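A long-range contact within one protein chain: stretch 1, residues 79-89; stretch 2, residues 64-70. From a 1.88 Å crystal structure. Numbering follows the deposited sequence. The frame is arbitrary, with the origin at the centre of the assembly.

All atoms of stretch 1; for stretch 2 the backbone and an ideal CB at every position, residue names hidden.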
# COMPACT_ATOMS: atom_id res chain seq x y z
N GLU A 79 -16.44 3.81 6.24
CA GLU A 79 -15.00 3.61 6.28
C GLU A 79 -14.58 2.45 5.39
O GLU A 79 -15.41 1.78 4.79
CB GLU A 79 -14.57 3.31 7.72
CG GLU A 79 -15.13 1.99 8.22
CD GLU A 79 -14.96 1.79 9.70
OE1 GLU A 79 -15.36 0.71 10.19
OE2 GLU A 79 -14.43 2.69 10.38
N GLU A 80 -13.27 2.22 5.33
CA GLU A 80 -12.73 1.12 4.53
C GLU A 80 -12.99 -0.16 5.32
O GLU A 80 -12.67 -0.24 6.50
CB GLU A 80 -11.22 1.32 4.33
CG GLU A 80 -10.56 0.34 3.36
CD GLU A 80 -11.11 0.43 1.94
OE1 GLU A 80 -11.67 1.49 1.58
OE2 GLU A 80 -10.98 -0.56 1.19
N ALA A 81 -13.58 -1.16 4.66
CA ALA A 81 -13.90 -2.42 5.31
C ALA A 81 -12.67 -3.31 5.46
O ALA A 81 -12.13 -3.80 4.47
CB ALA A 81 -14.98 -3.16 4.54
N GLU A 82 -12.24 -3.51 6.69
CA GLU A 82 -11.08 -4.35 6.96
C GLU A 82 -11.34 -5.81 6.61
O GLU A 82 -12.49 -6.24 6.46
CB GLU A 82 -10.66 -4.20 8.43
CG GLU A 82 -9.99 -2.86 8.71
CD GLU A 82 -9.80 -2.58 10.19
OE1 GLU A 82 -9.60 -3.53 10.97
OE2 GLU A 82 -9.83 -1.38 10.57
N SER A 83 -10.26 -6.57 6.47
CA SER A 83 -10.33 -7.98 6.14
C SER A 83 -9.30 -8.73 6.98
O SER A 83 -8.35 -8.14 7.47
CB SER A 83 -10.02 -8.18 4.66
OG SER A 83 -9.76 -9.54 4.37
N ASP A 84 -9.50 -10.04 7.13
CA ASP A 84 -8.57 -10.86 7.90
C ASP A 84 -7.32 -11.14 7.07
O ASP A 84 -6.27 -11.48 7.61
CB ASP A 84 -9.23 -12.18 8.29
CG ASP A 84 -10.36 -11.98 9.28
OD1 ASP A 84 -10.08 -11.53 10.41
OD2 ASP A 84 -11.52 -12.26 8.92
N LYS A 85 -7.43 -11.01 5.76
CA LYS A 85 -6.28 -11.27 4.90
C LYS A 85 -5.32 -10.08 4.87
O LYS A 85 -5.74 -8.94 4.71
CB LYS A 85 -6.76 -11.65 3.49
CG LYS A 85 -6.64 -13.16 3.22
CD LYS A 85 -7.55 -13.67 2.10
CE LYS A 85 -8.99 -13.80 2.57
NZ LYS A 85 -9.67 -12.47 2.72
N PRO A 86 -4.02 -10.34 5.05
CA PRO A 86 -3.02 -9.26 5.04
C PRO A 86 -3.13 -8.43 3.78
O PRO A 86 -3.47 -8.94 2.71
CB PRO A 86 -1.69 -10.02 5.10
CG PRO A 86 -2.05 -11.24 5.90
CD PRO A 86 -3.37 -11.64 5.29
N VAL A 87 -2.86 -7.13 3.90
CA VAL A 87 -2.90 -6.25 2.74
C VAL A 87 -1.83 -6.75 1.77
O VAL A 87 -0.70 -7.03 2.17
CB VAL A 87 -2.58 -4.79 3.13
CG1 VAL A 87 -2.32 -3.95 1.88
CG2 VAL A 87 -3.73 -4.21 3.93
N VAL A 88 -2.20 -6.89 0.50
CA VAL A 88 -1.24 -7.33 -0.50
C VAL A 88 -0.97 -6.22 -1.51
O VAL A 88 -1.90 -5.66 -2.09
CB VAL A 88 -1.74 -8.59 -1.25
CG1 VAL A 88 -0.77 -8.95 -2.37
CG2 VAL A 88 -1.89 -9.76 -0.28
N ILE A 89 0.31 -5.92 -1.71
CA ILE A 89 0.72 -4.90 -2.67
C ILE A 89 1.44 -5.60 -3.81
O ILE A 89 2.37 -6.39 -3.58
CB ILE A 89 1.67 -3.86 -2.01
CG1 ILE A 89 0.95 -3.15 -0.86
CG2 ILE A 89 2.12 -2.83 -3.04
CD1 ILE A 89 1.82 -2.17 -0.10
N UNK A 64 -3.26 4.91 6.64
CA UNK A 64 -3.44 3.61 7.27
C UNK A 64 -4.19 2.79 6.24
O UNK A 64 -5.39 2.99 6.03
CB UNK A 64 -4.18 3.69 8.60
N UNK A 65 -3.48 1.88 5.57
CA UNK A 65 -4.09 1.06 4.54
C UNK A 65 -4.66 -0.24 5.09
O UNK A 65 -4.07 -0.87 5.97
CB UNK A 65 -3.07 0.75 3.45
N UNK A 66 -5.80 -0.64 4.54
CA UNK A 66 -6.48 -1.86 4.94
C UNK A 66 -7.55 -2.15 3.89
O UNK A 66 -7.74 -1.37 2.95
CB UNK A 66 -7.08 -1.73 6.34
N UNK A 67 -8.24 -3.27 4.06
CA UNK A 67 -9.31 -3.63 3.14
C UNK A 67 -8.86 -4.41 1.92
O UNK A 67 -7.71 -4.85 1.83
CB UNK A 67 -10.03 -2.36 2.68
N UNK A 68 -9.79 -4.59 0.99
CA UNK A 68 -9.51 -5.32 -0.24
C UNK A 68 -9.62 -4.37 -1.43
O UNK A 68 -10.41 -3.43 -1.41
CB UNK A 68 -10.47 -6.50 -0.40
N UNK A 69 -8.82 -4.62 -2.46
CA UNK A 69 -8.81 -3.79 -3.65
C UNK A 69 -10.18 -3.78 -4.34
O UNK A 69 -10.96 -4.73 -4.21
CB UNK A 69 -7.73 -4.28 -4.62
N UNK A 70 -10.47 -2.71 -5.06
CA UNK A 70 -11.74 -2.62 -5.76
C UNK A 70 -12.89 -2.16 -4.88
O UNK A 70 -12.69 -1.61 -3.80
CB UNK A 70 -12.08 -3.98 -6.37

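Position 64 lies at the start of the stretch, in a strand, with CA-to-CB sideways to stretch 1 and nothing of it within 5.5 Å of the ideal CB. Stretch 1 sets almost no condition here, and many side chains would do. The residue is Glu-64, extended with chi1 and chi2 both t, and it makes no contact.

At position 65, also in the strand, CB again points sideways, but CG1 of Val-87 stands 5.0 Å from the ideal CB. A methyl group at that range favours an apolar side chain long enough to lean across; Leu, Ile, Met or Val would be reasonable. The deposited Leu-65 does lean: its CD1 comes to 4.4 Å from Val-87 CG1, with chi1 off the usual wells at -126°.

At position 66 CA-to-CB is sideways, with Glu-82 CG 3.9 Å from the ideal CB on one flank and Val-87 CG2 farther off, 4.8 Å from the ideal CB. A small residue suits it, though stretch 1 does not exclude larger ones, and a polar one could use the Glu-82 carboxylate through solvent: Ser, Thr or Ala would serve. Ser-66 takes rotamer p, and its OG is 2.8 Å from the O of water 1, which donates to Glu-82 OE2 at 2.6 Å. Val-87 CG2 packs on Ser-66 CA at 3.8 Å.

Position 67 leaves little choice. Phi/psi of 87/-171 would jam a CB against the preceding carbonyl, and the ideal CB would fall 2.5 Å from Glu-80 OE2 and 3.1 Å from Ala-81 O. Glycine answers both demands. With Gly-67 the backbones close up, and its CA makes a CA-H...O contact of 3.1 Å to Ala-81 O. Water 2 accepts from Gly-67 N (2.6 Å) and Ser-83 N (3.1 Å), joining two backbone donors that do not meet directly.

At position 68 CB points sideways, 5.3 Å from Ser-83 CB, with room for a medium or long side chain, apolar or polar. Leu-68 brings CD2 to 3.8 Å from Ser-83 OG. Its backbone N donates to water 4 (2.9 Å), which lies 2.8 Å from both Glu-80 OE2 and Ala-81 O.

At position 69 the ideal CB lies 6.5 Å from Val-88 O, so only a long side chain could reach this carbonyl, which invites a donor: Trp, Arg, Lys or Gln. Trp-69 spans the gap, and NE1 donates to Val-88 O at 2.9 Å and 171°, nearly straight and near the ring plane.

Position 70 points away, and its backbone angles by themselves call for glycine; it is Gly-70.

Stretch 2 (64-70) ELSGLWG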
# COMPACT_ATOMS: atom_id res chain seq x y z
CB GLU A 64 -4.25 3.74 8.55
CG GLU A 64 -4.43 2.43 9.30
CD GLU A 64 -5.06 2.63 10.66
OE1 GLU A 64 -4.43 3.27 11.53
OE2 GLU A 64 -6.19 2.14 10.87
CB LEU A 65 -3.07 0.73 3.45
CG LEU A 65 -3.48 1.07 2.01
CD1 LEU A 65 -2.54 0.37 1.05
CD2 LEU A 65 -4.91 0.64 1.75
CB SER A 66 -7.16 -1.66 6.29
OG SER A 66 -8.20 -0.70 6.19
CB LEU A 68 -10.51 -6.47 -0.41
CG LEU A 68 -10.61 -7.46 0.76
CD1 LEU A 68 -11.83 -8.36 0.57
CD2 LEU A 68 -9.33 -8.29 0.85
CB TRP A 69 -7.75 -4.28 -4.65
CG TRP A 69 -6.32 -4.08 -4.19
CD1 TRP A 69 -5.54 -4.98 -3.51
CD2 TRP A 69 -5.51 -2.92 -4.40
NE1 TRP A 69 -4.29 -4.44 -3.28
CE2 TRP A 69 -4.25 -3.18 -3.82
CE3 TRP A 69 -5.73 -1.68 -5.02
CZ2 TRP A 69 -3.20 -2.25 -3.84
CZ3 TRP A 69 -4.69 -0.75 -5.04
CH2 TRP A 69 -3.44 -1.04 -4.45
O HOH W 1 -9.11 0.20 8.67
O HOH W 2 -7.68 -5.10 5.77
O HOH W 3 -7.03 -6.79 3.70
O HOH W 4 -12.11 -3.04 1.80
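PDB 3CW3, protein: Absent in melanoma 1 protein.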